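Side-chain contacts in GGDEF family protein (Vibrio cholerae, PDB 5GZS), which is a diguanylate cyclase whose periplasmic portion, built on the solute-binding protein fold, holds arginine and probably senses it to tune cyclic di-GMP synthesis: residues A[146-151]-A[204-209]; A[319-324]-A[333-338]; A[347-352]-A[356-361]. One frame throughout, in Å; residues are numbered along the deposited sequence.

In the fold
Contact 1 lies in a different part of the chain from the other two, its centre about 54 Å from that of contact 2 and about 47 Å from that of contact 3, on the opposite side of the chain's centre. It is a buried, wholly apolar meeting of two helices. Contacts 2 and 3 both reach one sheet, in which strands 337-340 and 359-361 are neighbours, and both touch the second subunit. The backbone of Ile-337 is hydrogen-bonded to that of Phe-359, and Ile-337 packs on Leu-349. Contact 2, at the surface, is polar, a tyrosine and a lysine on one carboxylate; partly buried contact 3 is again leucine packing, helix against the segment leading into the edge strand.

Contact 1 of 3, residues A[146-151]-A[204-209]; sequences PMLLKG and LDIRKQ
Leu-148 reaches from the end of helix 144-149 to Ile-206 and Arg-207 on the long helix 189-218, a helix-helix contact in the part of the chain that has the family 3 solute-binding protein fold. The backbones are nearest at Leu-148 and Arg-207, whose CA atoms are 7.7 Å apart, so a single side chain is enough to bridge them.

The apolar packing is carried by one methyl. CD2 of Leu-148 lies 3.5 Å from Ile-206 CG2, and the two side chains cross at a slant. Ile-206 holds CG2 anti to its backbone N, and this branch, rather than the CG1 arm, is the one that meets the leucine. The same CD2 also rests near the main chain of the long helix, 3.8 Å from Ile-206 O, a van der Waals neighbour and no more.

The second kind of contact is with the aliphatic part of a charged residue. Arg-207 offers its CG methylene, while its chain bends at chi3 (75°) and its NH1 is hydrogen-bonded to Gln-203 one helical turn earlier. The guanidinium is directed to Gln-203, and no hydrogen bond crosses between 146-151 and 204-209. Val-154 of strand 153-156 touches both Leu-148 and Arg-207, tying the helix pair to the neighbouring strand. Beyond Leu-149 the helix ends, Lys-150 being the first residue to leave helical angles. On the arginine, the atom that meets Leu-148 CD2 is CG, at 3.8 Å.

Contact 2 of 3, residues A[319-324]-A[333-338]; sequences EHYKDD and VAERIG
Glu-335, just ahead of strand 337-340, turns its carboxylate to face the ends of Tyr-321 and Lys-322 of the loop that follows strand 312-318. Of the three residues it gives up the most surface, and both loop residues approach it from the opposite direction. The chain bends at chi2 (-76°), and its two oxygens are divided between the two partners.

Tyr-321 takes OE2. Its hydroxyl donates a hydrogen bond of 2.7 Å from OH to Glu-335 OE2, met on the syn side and 22° out of the carboxylate plane. OE2 lies at the edge of the phenol ring, in the ring plane, while the carboxylate itself is turned almost perpendicular to the ring. With CG anti to the backbone N (chi1 174°), the tyrosine projects its hydroxyl across to the glutamate.

Lys-322 faces OE1. It also covers the tyrosine: its CG methylene packs on the ring face of Tyr-321, 3.6 Å above the plane and over the ring centre. Farther out, CD and CE are each 3.2 Å from Glu-335 OE1, nearer than NZ at 3.9 Å, because the chain turns at chi4 and passes the oxygen with its methylenes. The salt bridge is therefore long, and all three distances are less sure because the placing of OE1 is doubtful. Arg-318 makes a cation-pi contact with Tyr-321, and Tyr-378 of strand 378-382 touches the side chains of both Lys-322 and Glu-335.

The contact thus joins the loop to the approach to strand 337-340 at the surface of the second solute-binding-like region. Its chemistry implies a definite hydrogen bond supplemented by a looser electrostatic attraction; the phenol donor and the nearby lysine would both be expected to favour the ionised form of Glu-335.

Contact 3 of 3, residues A[347-352]-A[356-361]; sequences ELLQQM and KILFSY
Leu-358 packs against Leu-349 and Gln-350 where the chain returns from helix 344-352 toward strand 359-361, in the beta-alpha-beta unit formed with strand 337-340. From the CB of Leu-358, which points at the helix, the side chain runs to CG, held anti to the carbonyl carbon (chi1 -45°), and there forks into two methyls that do the touching.

The CD1 methyl fits between neighbouring helix residues. It meets Leu-349 CB at 3.7 Å and, at 3.8 Å, the CG of Gln-350, so that a methylene of the polar glutamine serves as apolar surface. The CD2 methyl belongs to Leu-349 alone among the helix residues, lying 3.8 Å from its CB. No hydrogen bond links 347-352 with 356-361.

Leu-349 is buried and also packs on Ile-337 of the first strand of the unit, which places it between the helix and the sheet. Nearby, Met-352 and Ile-357 pack on Pro-162 and Arg-72 of the second subunit, respectively. At the far end of Leu-349, its CD1 stands 3.9 Å from Leu-358 CD2.

Contact 1 of 3, residues A[146-151]-A[204-209]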
loop_
_atom_site.group_PDB
_atom_site.type_symbol
_atom_site.label_atom_id
_atom_site.label_comp_id
_atom_site.label_asym_id
_atom_site.label_seq_id
_atom_site.Cartn_x
_atom_site.Cartn_y
_atom_site.Cartn_z
ATOM N N PRO A 146 23.927 -24.225 1.960
ATOM C CA PRO A 146 25.280 -23.801 1.562
ATOM C C PRO A 146 25.474 -22.289 1.606
ATOM O O PRO A 146 26.564 -21.830 1.952
ATOM C CB PRO A 146 25.415 -24.322 0.127
ATOM C CG PRO A 146 23.995 -24.522 -0.350
ATOM C CD PRO A 146 23.213 -24.915 0.866
HETATM N N MSE A 147 24.435 -21.527 1.287
HETATM C CA MSE A 147 24.561 -20.070 1.270
HETATM C C MSE A 147 24.768 -19.490 2.675
HETATM O O MSE A 147 25.646 -18.667 2.872
HETATM C CB MSE A 147 23.337 -19.431 0.607
HETATM C CG MSE A 147 23.597 -18.134 -0.117
HETATM SE SE MSE A 147 24.843 -18.326 -1.584
HETATM C CE MSE A 147 23.664 -18.004 -3.113
ATOM N N LEU A 148 23.979 -19.917 3.654
ATOM C CA LEU A 148 24.131 -19.384 5.010
ATOM C C LEU A 148 25.445 -19.815 5.647
ATOM O O LEU A 148 25.903 -19.182 6.594
ATOM C CB LEU A 148 22.964 -19.810 5.900
ATOM C CG LEU A 148 21.802 -18.823 5.999
ATOM C CD1 LEU A 148 21.201 -18.594 4.635
ATOM C CD2 LEU A 148 20.767 -19.348 6.936
ATOM N N LEU A 149 26.023 -20.911 5.154
ATOM C CA LEU A 149 27.376 -21.310 5.544
ATOM C C LEU A 149 28.384 -20.216 5.185
ATOM O O LEU A 149 29.241 -19.851 5.993
ATOM C CB LEU A 149 27.783 -22.638 4.873
ATOM C CG LEU A 149 27.220 -23.921 5.524
ATOM C CD1 LEU A 149 27.639 -25.188 4.788
ATOM C CD2 LEU A 149 27.601 -24.011 7.014
ATOM N N LYS A 150 28.264 -19.696 3.967
ATOM C CA LYS A 150 29.156 -18.662 3.449
ATOM C C LYS A 150 28.885 -17.291 4.059
ATOM O O LYS A 150 29.303 -16.275 3.516
ATOM C CB LYS A 150 29.026 -18.583 1.939
ATOM C CG LYS A 150 29.564 -19.818 1.230
ATOM C CD LYS A 150 31.088 -19.868 1.326
ATOM C CE LYS A 150 31.661 -21.092 0.632
ATOM N NZ LYS A 150 33.113 -21.225 0.927
ATOM N N GLY A 151 28.175 -17.280 5.186
ATOM C CA GLY A 151 27.873 -16.058 5.909
ATOM C C GLY A 151 26.807 -15.160 5.305
ATOM O O GLY A 151 26.776 -13.969 5.610
ATOM N N LEU A 204 13.758 -23.397 9.023
ATOM C CA LEU A 204 13.784 -22.473 10.146
ATOM C C LEU A 204 14.990 -22.797 11.037
ATOM O O LEU A 204 15.628 -21.890 11.591
ATOM C CB LEU A 204 12.488 -22.521 10.964
ATOM C CG LEU A 204 12.374 -21.348 11.943
ATOM C CD1 LEU A 204 12.726 -20.066 11.194
ATOM C CD2 LEU A 204 10.996 -21.236 12.571
ATOM N N ASP A 205 15.316 -24.084 11.157
ATOM C CA ASP A 205 16.474 -24.511 11.944
ATOM C C ASP A 205 17.811 -23.999 11.395
ATOM O O ASP A 205 18.661 -23.523 12.162
ATOM C CB ASP A 205 16.505 -26.022 12.033
ATOM C CG ASP A 205 15.592 -26.560 13.112
ATOM O OD1 ASP A 205 14.884 -25.767 13.756
ATOM O OD2 ASP A 205 15.579 -27.790 13.316
ATOM N N ILE A 206 18.004 -24.088 10.083
ATOM C CA ILE A 206 19.193 -23.528 9.434
ATOM C C ILE A 206 19.306 -22.044 9.682
ATOM O O ILE A 206 20.402 -21.527 9.973
ATOM C CB ILE A 206 19.181 -23.746 7.906
ATOM C CG1 ILE A 206 19.400 -25.211 7.570
ATOM C CG2 ILE A 206 20.236 -22.847 7.180
ATOM C CD1 ILE A 206 19.333 -25.464 6.078
ATOM N N ARG A 207 18.180 -21.347 9.547
ATOM C CA ARG A 207 18.182 -19.896 9.796
ATOM C C ARG A 207 18.390 -19.541 11.278
ATOM O O ARG A 207 19.097 -18.599 11.568
ATOM C CB ARG A 207 16.913 -19.278 9.252
ATOM C CG ARG A 207 17.003 -19.233 7.735
ATOM C CD ARG A 207 15.627 -19.145 7.113
ATOM N NE ARG A 207 15.067 -17.813 7.256
ATOM C CZ ARG A 207 13.778 -17.570 7.399
ATOM N NH1 ARG A 207 12.910 -18.567 7.401
ATOM N NH2 ARG A 207 13.361 -16.324 7.512
ATOM N N LYS A 208 17.855 -20.330 12.201
ATOM C CA LYS A 208 18.143 -20.108 13.610
ATOM C C LYS A 208 19.630 -20.274 13.930
ATOM O O LYS A 208 20.217 -19.511 14.691
ATOM C CB LYS A 208 17.340 -21.072 14.473
ATOM C CG LYS A 208 15.895 -20.661 14.651
ATOM C CD LYS A 208 15.115 -21.796 15.282
ATOM C CE LYS A 208 13.717 -21.362 15.719
ATOM N NZ LYS A 208 13.017 -22.592 16.157
ATOM N N GLN A 209 20.215 -21.329 13.371
ATOM C CA GLN A 209 21.605 -21.672 13.636
ATOM C C GLN A 209 22.526 -20.550 13.190
ATOM O O GLN A 209 23.470 -20.188 13.893
ATOM C CB GLN A 209 21.981 -22.975 12.926
ATOM C CG GLN A 209 23.421 -23.409 13.148
ATOM C CD GLN A 209 24.139 -23.726 11.851
ATOM O OE1 GLN A 209 23.871 -23.120 10.815
ATOM N NE2 GLN A 209 25.060 -24.683 11.903
#

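Contact 2 of 3, residues A[319-324]-A[333-338]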
loop_
_atom_site.group_PDB
_atom_site.type_symbol
_atom_site.label_atom_id
_atom_site.label_comp_id
_atom_site.label_asym_id
_atom_site.label_seq_id
_atom_site.Cartn_x
_atom_site.Cartn_y
_atom_site.Cartn_z
ATOM N N GLU A 319 -19.691 11.924 17.988
ATOM C CA GLU A 319 -20.582 11.262 17.040
ATOM C C GLU A 319 -21.523 12.277 16.362
ATOM O O GLU A 319 -21.931 13.239 17.001
ATOM C CB GLU A 319 -21.390 10.195 17.766
ATOM C CG GLU A 319 -22.231 9.334 16.875
ATOM C CD GLU A 319 -23.143 8.396 17.638
ATOM O OE1 GLU A 319 -22.785 8.037 18.770
ATOM O OE2 GLU A 319 -24.216 8.014 17.125
ATOM N N HIS A 320 -21.865 12.057 15.093
ATOM C CA HIS A 320 -22.858 12.885 14.390
ATOM C C HIS A 320 -22.396 14.312 14.071
ATOM O O HIS A 320 -23.121 15.092 13.452
ATOM C CB HIS A 320 -24.168 12.927 15.182
ATOM C CG HIS A 320 -24.983 11.677 15.071
ATOM N ND1 HIS A 320 -24.505 10.441 15.452
ATOM C CD2 HIS A 320 -26.243 11.470 14.622
ATOM C CE1 HIS A 320 -25.436 9.527 15.242
ATOM N NE2 HIS A 320 -26.500 10.125 14.739
ATOM N N TYR A 321 -21.185 14.633 14.502
ATOM C CA TYR A 321 -20.555 15.929 14.314
ATOM C C TYR A 321 -19.789 16.085 12.995
ATOM O O TYR A 321 -18.753 15.444 12.792
ATOM C CB TYR A 321 -19.596 16.179 15.479
ATOM C CG TYR A 321 -18.754 17.432 15.360
ATOM C CD1 TYR A 321 -19.248 18.661 15.780
ATOM C CD2 TYR A 321 -17.455 17.382 14.871
ATOM C CE1 TYR A 321 -18.494 19.804 15.687
ATOM C CE2 TYR A 321 -16.690 18.526 14.770
ATOM C CZ TYR A 321 -17.217 19.737 15.183
ATOM O OH TYR A 321 -16.465 20.886 15.095
ATOM N N LYS A 322 -20.293 16.955 12.123
ATOM C CA LYS A 322 -19.599 17.401 10.908
ATOM C C LYS A 322 -19.149 16.284 9.961
ATOM O O LYS A 322 -18.107 16.391 9.317
ATOM C CB LYS A 322 -18.386 18.253 11.284
ATOM C CG LYS A 322 -18.733 19.603 11.853
ATOM C CD LYS A 322 -17.505 20.489 11.976
ATOM C CE LYS A 322 -17.889 21.952 12.209
ATOM N NZ LYS A 322 -18.288 22.623 10.939
ATOM N N ASP A 323 -19.934 15.221 9.864
ATOM C CA ASP A 323 -19.604 14.128 8.963
ATOM C C ASP A 323 -19.410 14.573 7.512
ATOM O O ASP A 323 -20.228 15.314 6.953
ATOM C CB ASP A 323 -20.691 13.055 9.025
ATOM C CG ASP A 323 -21.112 12.737 10.443
ATOM O OD1 ASP A 323 -20.247 12.827 11.351
ATOM O OD2 ASP A 323 -22.306 12.411 10.648
ATOM N N ASP A 324 -18.307 14.105 6.924
ATOM C CA ASP A 324 -17.983 14.311 5.512
ATOM C C ASP A 324 -17.821 15.776 5.149
ATOM O O ASP A 324 -17.988 16.158 3.995
ATOM C CB ASP A 324 -19.050 13.671 4.634
ATOM C CG ASP A 324 -19.178 12.188 4.880
ATOM O OD1 ASP A 324 -18.139 11.560 5.185
ATOM O OD2 ASP A 324 -20.307 11.656 4.762
ATOM N N VAL A 333 -7.847 23.102 9.830
ATOM C CA VAL A 333 -7.064 24.288 10.120
ATOM C C VAL A 333 -7.682 25.157 11.208
ATOM O O VAL A 333 -6.994 25.953 11.864
ATOM C CB VAL A 333 -6.892 25.098 8.818
ATOM C CG1 VAL A 333 -8.231 25.679 8.356
ATOM C CG2 VAL A 333 -5.870 26.170 8.987
ATOM N N ALA A 334 -8.987 24.997 11.400
ATOM C CA ALA A 334 -9.712 25.821 12.353
ATOM C C ALA A 334 -10.546 24.988 13.312
ATOM O O ALA A 334 -11.354 25.529 14.055
ATOM C CB ALA A 334 -10.597 26.824 11.622
ATOM N N GLU A 335 -10.367 23.677 13.285
ATOM C CA GLU A 335 -10.991 22.816 14.282
ATOM C C GLU A 335 -10.074 22.649 15.501
ATOM O O GLU A 335 -8.846 22.733 15.394
ATOM C CB GLU A 335 -11.326 21.443 13.689
ATOM C CG GLU A 335 -12.341 21.466 12.558
ATOM C CD GLU A 335 -13.775 21.672 13.030
ATOM O OE1 GLU A 335 -14.647 21.925 12.171
ATOM O OE2 GLU A 335 -14.038 21.570 14.246
ATOM N N ARG A 336 -10.681 22.403 16.657
ATOM C CA ARG A 336 -9.923 22.211 17.879
ATOM C C ARG A 336 -9.439 20.774 17.970
ATOM O O ARG A 336 -10.248 19.853 18.085
ATOM C CB ARG A 336 -10.773 22.560 19.099
ATOM C CG ARG A 336 -11.215 24.014 19.170
ATOM C CD ARG A 336 -11.771 24.344 20.547
ATOM N NE ARG A 336 -13.134 24.851 20.482
ATOM C CZ ARG A 336 -14.229 24.134 20.729
ATOM N NH1 ARG A 336 -14.148 22.853 21.073
ATOM N NH2 ARG A 336 -15.423 24.716 20.630
ATOM N N ILE A 337 -8.129 20.572 17.900
ATOM C CA ILE A 337 -7.603 19.224 17.975
ATOM C C ILE A 337 -6.914 19.000 19.298
ATOM O O ILE A 337 -6.050 19.780 19.709
ATOM C CB ILE A 337 -6.624 18.910 16.837
ATOM C CG1 ILE A 337 -7.371 18.821 15.495
ATOM C CG2 ILE A 337 -5.927 17.596 17.107
ATOM C CD1 ILE A 337 -6.498 19.057 14.311
ATOM N N GLY A 338 -7.301 17.933 19.977
ATOM C CA GLY A 338 -6.690 17.630 21.249
ATOM C C GLY A 338 -5.629 16.565 21.139
ATOM O O GLY A 338 -5.884 15.485 20.592
#

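Contact 3 of 3, residues A[347-352]-A[356-361]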
loop_
_atom_site.group_PDB
_atom_site.type_symbol
_atom_site.label_atom_id
_atom_site.label_comp_id
_atom_site.label_asym_id
_atom_site.label_seq_id
_atom_site.Cartn_x
_atom_site.Cartn_y
_atom_site.Cartn_z
ATOM N N GLU A 347 3.730 15.783 18.177
ATOM C CA GLU A 347 4.805 16.015 17.251
ATOM C C GLU A 347 4.278 15.876 15.833
ATOM O O GLU A 347 4.520 16.749 14.997
ATOM C CB GLU A 347 5.935 15.044 17.546
ATOM C CG GLU A 347 6.980 14.841 16.478
ATOM C CD GLU A 347 8.047 13.875 16.981
ATOM O OE1 GLU A 347 8.627 13.129 16.162
ATOM O OE2 GLU A 347 8.291 13.861 18.213
ATOM N N LEU A 348 3.523 14.811 15.575
ATOM C CA LEU A 348 3.036 14.537 14.229
ATOM C C LEU A 348 2.272 15.729 13.666
ATOM O O LEU A 348 2.503 16.160 12.534
ATOM C CB LEU A 348 2.141 13.295 14.218
ATOM C CG LEU A 348 1.473 12.945 12.879
ATOM C CD1 LEU A 348 2.478 13.003 11.720
ATOM C CD2 LEU A 348 0.842 11.536 12.961
ATOM N N LEU A 349 1.375 16.277 14.473
ATOM C CA LEU A 349 0.540 17.347 13.993
ATOM C C LEU A 349 1.372 18.591 13.813
ATOM O O LEU A 349 1.133 19.372 12.886
ATOM C CB LEU A 349 -0.632 17.590 14.937
ATOM C CG LEU A 349 -1.686 16.482 14.854
ATOM C CD1 LEU A 349 -3.002 17.009 15.370
ATOM C CD2 LEU A 349 -1.844 15.983 13.441
ATOM N N GLN A 350 2.367 18.768 14.668
ATOM C CA GLN A 350 3.224 19.938 14.535
ATOM C C GLN A 350 3.996 19.924 13.201
ATOM O O GLN A 350 4.273 20.991 12.646
ATOM C CB GLN A 350 4.176 20.039 15.719
ATOM C CG GLN A 350 3.525 20.595 16.978
ATOM C CD GLN A 350 4.413 20.447 18.199
ATOM O OE1 GLN A 350 5.163 19.484 18.309
ATOM N NE2 GLN A 350 4.325 21.395 19.124
ATOM N N GLN A 351 4.326 18.733 12.682
ATOM C CA GLN A 351 4.882 18.648 11.330
ATOM C C GLN A 351 3.703 18.898 10.393
ATOM O O GLN A 351 3.673 19.904 9.682
ATOM C CB GLN A 351 5.560 17.294 11.043
ATOM C CG GLN A 351 6.773 17.319 10.070
ATOM C CD GLN A 351 6.474 17.746 8.612
ATOM O OE1 GLN A 351 5.318 17.933 8.235
ATOM N NE2 GLN A 351 7.534 17.896 7.792
HETATM N N MSE A 352 2.715 18.008 10.429
HETATM C CA MSE A 352 1.586 18.048 9.494
HETATM C C MSE A 352 0.776 19.361 9.476
HETATM O O MSE A 352 0.426 19.840 8.402
HETATM C CB MSE A 352 0.681 16.864 9.803
HETATM C CG MSE A 352 1.299 15.577 9.301
HETATM SE SE MSE A 352 0.137 14.063 9.412
HETATM C CE MSE A 352 -0.742 14.277 7.684
ATOM N N LYS A 356 0.129 25.695 14.036
ATOM C CA LYS A 356 -1.277 25.629 14.406
ATOM C C LYS A 356 -1.397 25.355 15.904
ATOM O O LYS A 356 -0.578 24.624 16.476
ATOM C CB LYS A 356 -1.982 24.533 13.596
ATOM C CG LYS A 356 -3.404 24.204 14.023
ATOM C CD LYS A 356 -3.854 22.859 13.448
ATOM C CE LYS A 356 -5.293 22.550 13.809
ATOM N NZ LYS A 356 -6.058 23.805 14.074
ATOM N N ILE A 357 -2.406 25.935 16.547
ATOM C CA ILE A 357 -2.628 25.623 17.946
ATOM C C ILE A 357 -3.225 24.240 18.099
ATOM O O ILE A 357 -4.300 23.942 17.558
ATOM C CB ILE A 357 -3.554 26.614 18.640
ATOM C CG1 ILE A 357 -2.887 27.975 18.718
ATOM C CG2 ILE A 357 -3.769 26.154 20.079
ATOM C CD1 ILE A 357 -1.575 27.912 19.501
ATOM N N LEU A 358 -2.496 23.395 18.818
ATOM C CA LEU A 358 -3.023 22.140 19.306
ATOM C C LEU A 358 -3.342 22.367 20.778
ATOM O O LEU A 358 -2.717 23.215 21.418
ATOM C CB LEU A 358 -2.013 21.004 19.116
ATOM C CG LEU A 358 -1.295 20.926 17.763
ATOM C CD1 LEU A 358 -0.149 19.898 17.795
ATOM C CD2 LEU A 358 -2.286 20.576 16.700
ATOM N N PHE A 359 -4.329 21.648 21.306
ATOM C CA PHE A 359 -4.626 21.686 22.738
ATOM C C PHE A 359 -3.956 20.478 23.370
ATOM O O PHE A 359 -4.141 19.353 22.896
ATOM C CB PHE A 359 -6.132 21.679 23.000
ATOM C CG PHE A 359 -6.833 22.914 22.518
ATOM C CD1 PHE A 359 -7.315 23.006 21.217
ATOM C CD2 PHE A 359 -7.010 23.991 23.368
ATOM C CE1 PHE A 359 -7.959 24.151 20.779
ATOM C CE2 PHE A 359 -7.646 25.128 22.946
ATOM C CZ PHE A 359 -8.127 25.218 21.651
ATOM N N SER A 360 -3.162 20.700 24.416
ATOM C CA SER A 360 -2.397 19.601 24.996
ATOM C C SER A 360 -2.992 19.128 26.311
ATOM O O SER A 360 -3.588 19.905 27.057
ATOM C CB SER A 360 -0.932 19.999 25.199
ATOM O OG SER A 360 -0.475 20.837 24.149
ATOM N N TYR A 361 -2.832 17.840 26.572
ATOM C CA TYR A 361 -3.343 17.247 27.783
ATOM C C TYR A 361 -2.301 16.333 28.371
ATOM O O TYR A 361 -1.295 16.002 27.729
ATOM C CB TYR A 361 -4.631 16.474 27.523
ATOM C CG TYR A 361 -5.780 17.355 27.166
ATOM C CD1 TYR A 361 -5.987 17.758 25.851
ATOM C CD2 TYR A 361 -6.650 17.812 28.142
ATOM C CE1 TYR A 361 -7.046 18.585 25.512
ATOM C CE2 TYR A 361 -7.718 18.641 27.816
ATOM C CZ TYR A 361 -7.909 19.021 26.496
ATOM O OH TYR A 361 -8.958 19.835 26.169
#